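Putative alpha-L-fucosidase (Bacteroides thetaiotaomicron, PDB 4OZO) is a family 29 glycoside hydrolase that probably acts as an alpha-L-fucosidase, releasing fucose from glycans. Local coordinates at residues A[251-256]-A[291-296]. Numbering follows the deposited sequence.
With OTN (2-nitrophenyl 1-thio-beta-D-galactopyranoside), chain E.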
loop_
_atom_site.group_PDB
_atom_site.type_symbol
_atom_site.label_atom_id
_atom_site.label_comp_id
_atom_site.label_asym_id
_atom_site.label_seq_id
_atom_site.Cartn_x
_atom_site.Cartn_y
_atom_site.Cartn_z
ATOM N N PRO A 251 -0.979 3.451 32.583
ATOM C CA PRO A 251 -0.855 2.346 31.627
ATOM C C PRO A 251 0.312 2.520 30.653
ATOM O O PRO A 251 0.716 3.647 30.336
ATOM C CB PRO A 251 -2.201 2.357 30.902
ATOM C CG PRO A 251 -2.687 3.739 31.026
ATOM C CD PRO A 251 -2.160 4.288 32.315
ATOM N N ALA A 252 0.846 1.392 30.197
ATOM C CA ALA A 252 2.030 1.374 29.350
ATOM C C ALA A 252 1.752 1.728 27.882
ATOM O O ALA A 252 0.816 1.207 27.261
ATOM C CB ALA A 252 2.703 0.020 29.438
ATOM N N GLU A 253 2.586 2.614 27.340
ATOM C CA GLU A 253 2.531 2.994 25.936
ATOM C C GLU A 253 3.755 2.439 25.232
ATOM O O GLU A 253 4.879 2.791 25.582
ATOM C CB GLU A 253 2.503 4.509 25.801
ATOM C CG GLU A 253 2.237 4.983 24.404
ATOM C CD GLU A 253 2.368 6.475 24.281
ATOM O OE1 GLU A 253 1.336 7.175 24.368
ATOM O OE2 GLU A 253 3.509 6.945 24.104
ATOM N N THR A 254 3.534 1.568 24.249
ATOM C CA THR A 254 4.626 0.854 23.584
ATOM C C THR A 254 5.121 1.576 22.333
ATOM O O THR A 254 4.356 1.809 21.404
ATOM C CB THR A 254 4.189 -0.570 23.197
ATOM O OG1 THR A 254 3.805 -1.278 24.378
ATOM C CG2 THR A 254 5.312 -1.314 22.525
ATOM N N ASP A 255 6.403 1.924 22.307
ATOM C CA ASP A 255 6.949 2.712 21.200
ATOM C C ASP A 255 7.956 1.920 20.385
ATOM O O ASP A 255 8.838 1.271 20.929
ATOM C CB ASP A 255 7.567 4.028 21.704
ATOM C CG ASP A 255 8.727 3.816 22.690
ATOM O OD1 ASP A 255 8.548 3.073 23.691
ATOM O OD2 ASP A 255 9.816 4.408 22.466
ATOM N N VAL A 256 7.822 1.960 19.071
ATOM C CA VAL A 256 8.735 1.216 18.212
ATOM C C VAL A 256 8.834 1.926 16.861
ATOM O O VAL A 256 7.904 2.619 16.434
ATOM C CB VAL A 256 8.270 -0.271 18.074
ATOM C CG1 VAL A 256 6.878 -0.339 17.514
ATOM C CG2 VAL A 256 9.236 -1.109 17.241
ATOM N N VAL A 291 -0.816 0.562 24.244
ATOM C CA VAL A 291 -1.068 1.293 23.015
ATOM C C VAL A 291 0.232 1.323 22.221
ATOM O O VAL A 291 1.318 1.513 22.785
ATOM C CB VAL A 291 -1.586 2.719 23.283
ATOM C CG1 VAL A 291 -1.441 3.593 22.052
ATOM C CG2 VAL A 291 -3.046 2.686 23.769
ATOM N N LEU A 292 0.126 1.094 20.920
ATOM C CA LEU A 292 1.296 1.067 20.057
ATOM C C LEU A 292 1.566 2.443 19.454
ATOM O O LEU A 292 0.731 2.994 18.736
ATOM C CB LEU A 292 1.095 0.040 18.947
ATOM C CG LEU A 292 2.117 0.040 17.811
ATOM C CD1 LEU A 292 3.499 -0.330 18.316
ATOM C CD2 LEU A 292 1.654 -0.921 16.724
ATOM N N LEU A 293 2.726 3.007 19.773
ATOM C CA LEU A 293 3.183 4.227 19.137
ATOM C C LEU A 293 4.195 3.839 18.058
ATOM O O LEU A 293 5.318 3.442 18.363
ATOM C CB LEU A 293 3.805 5.159 20.172
ATOM C CG LEU A 293 4.408 6.487 19.689
ATOM C CD1 LEU A 293 3.463 7.202 18.723
ATOM C CD2 LEU A 293 4.792 7.399 20.887
ATOM N N LEU A 294 3.792 3.924 16.796
ATOM C CA LEU A 294 4.643 3.433 15.715
ATOM C C LEU A 294 5.254 4.609 14.962
ATOM O O LEU A 294 4.532 5.511 14.541
ATOM C CB LEU A 294 3.836 2.523 14.775
ATOM C CG LEU A 294 4.518 1.948 13.528
ATOM C CD1 LEU A 294 5.568 0.930 13.904
ATOM C CD2 LEU A 294 3.491 1.336 12.604
ATOM N N ASN A 295 6.577 4.605 14.802
ATOM C CA ASN A 295 7.271 5.718 14.163
ATOM C C ASN A 295 7.450 5.607 12.641
ATOM O O ASN A 295 7.931 4.591 12.122
ATOM C CB ASN A 295 8.629 5.933 14.834
ATOM C CG ASN A 295 9.446 7.035 14.172
ATOM O OD1 ASN A 295 9.059 8.201 14.180
ATOM N ND2 ASN A 295 10.594 6.669 13.615
ATOM N N PHE A 296 7.059 6.662 11.932
ATOM C CA PHE A 296 7.281 6.755 10.493
ATOM C C PHE A 296 8.181 7.960 10.283
ATOM O O PHE A 296 7.735 9.094 10.427
ATOM C CB PHE A 296 5.975 7.023 9.750
ATOM C CG PHE A 296 4.949 5.937 9.869
ATOM C CD1 PHE A 296 4.745 5.036 8.825
ATOM C CD2 PHE A 296 4.132 5.850 10.998
ATOM C CE1 PHE A 296 3.768 4.043 8.914
ATOM C CE2 PHE A 296 3.154 4.869 11.101
ATOM C CZ PHE A 296 2.971 3.959 10.050
HETATM O "O2'" OTN E . 20.398 3.969 25.500
HETATM N "N1'" OTN E . 19.110 4.526 25.883
HETATM O "O3'" OTN E . 19.062 5.729 26.504
HETATM C "C2'" OTN E . 18.013 3.811 25.569
HETATM C "C3'" OTN E . 18.193 2.569 24.966
HETATM C "C4'" OTN E . 17.110 1.779 24.618
HETATM C "C5'" OTN E . 15.828 2.224 24.891
HETATM C "C6'" OTN E . 15.647 3.454 25.511
HETATM C "C1'" OTN E . 16.723 4.252 25.882
HETATM S S01 OTN E . 16.348 5.792 26.621
HETATM C C1 OTN E . 14.624 5.591 27.049
HETATM O O5 OTN E . 13.695 5.749 25.919
HETATM C C5 OTN E . 12.345 5.585 26.376
HETATM C C6 OTN E . 11.416 5.735 25.170
HETATM O O6 OTN E . 11.733 4.735 24.201
HETATM C C4 OTN E . 11.994 6.640 27.432
HETATM O O4 OTN E . 12.149 7.957 26.894
HETATM C C3 OTN E . 12.956 6.463 28.572
HETATM O O3 OTN E . 12.700 7.406 29.654
HETATM C C2 OTN E . 14.359 6.672 28.035
HETATM O O2 OTN E . 15.219 6.491 29.141
#
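T254 and L293 meet through the backbone of two neighbouring parallel strands. T254 N donates to V291 O at 2.7 Å, and T254 O accepts from L293 N. The ladder goes on with V256 N to L293 O at 3.0 Å and ends with N295 N to V256 O at 2.9 Å. A weak bond from V291 N to A252 O, 3.5 Å, precedes it.

Side chains alternate between the two faces of this sheet. On one, V256 CG1 sits 3.5 Å from L292 CD1 and 4.0 Å from L294 CD1. CG1 takes the place between the backbone N and the carbonyl carbon (chi1 58°), from which it meets both leucines. On the other face lie E253, D255, V291 and L293. E253 is extended, with CG anti to the backbone N (chi1 -171°), and its OE2 passes 3.5 Å from L293 CD2. D255 reaches the sugar: D255 OD2 lies 2.6 Å from O6 of the bound thiogalactoside. The same ligand is hydrogen-bonded by D166, E212, E232 and the backbone N of G167.

Strands 253-257 and 291-295 are the seventh and eighth of a TIM barrel. E253, D255, V291 and L293 are on the barrel's inner side. Helix 275-283 connects the two strands in a beta-alpha-beta unit, and its I281 packs on V256 and L292.

Further out, the carboxylate of E253 is held by W164 at OE2 and by W17 at OE1, while S290 bonds to T254 OG1 and W262 O accepts from N295 ND2.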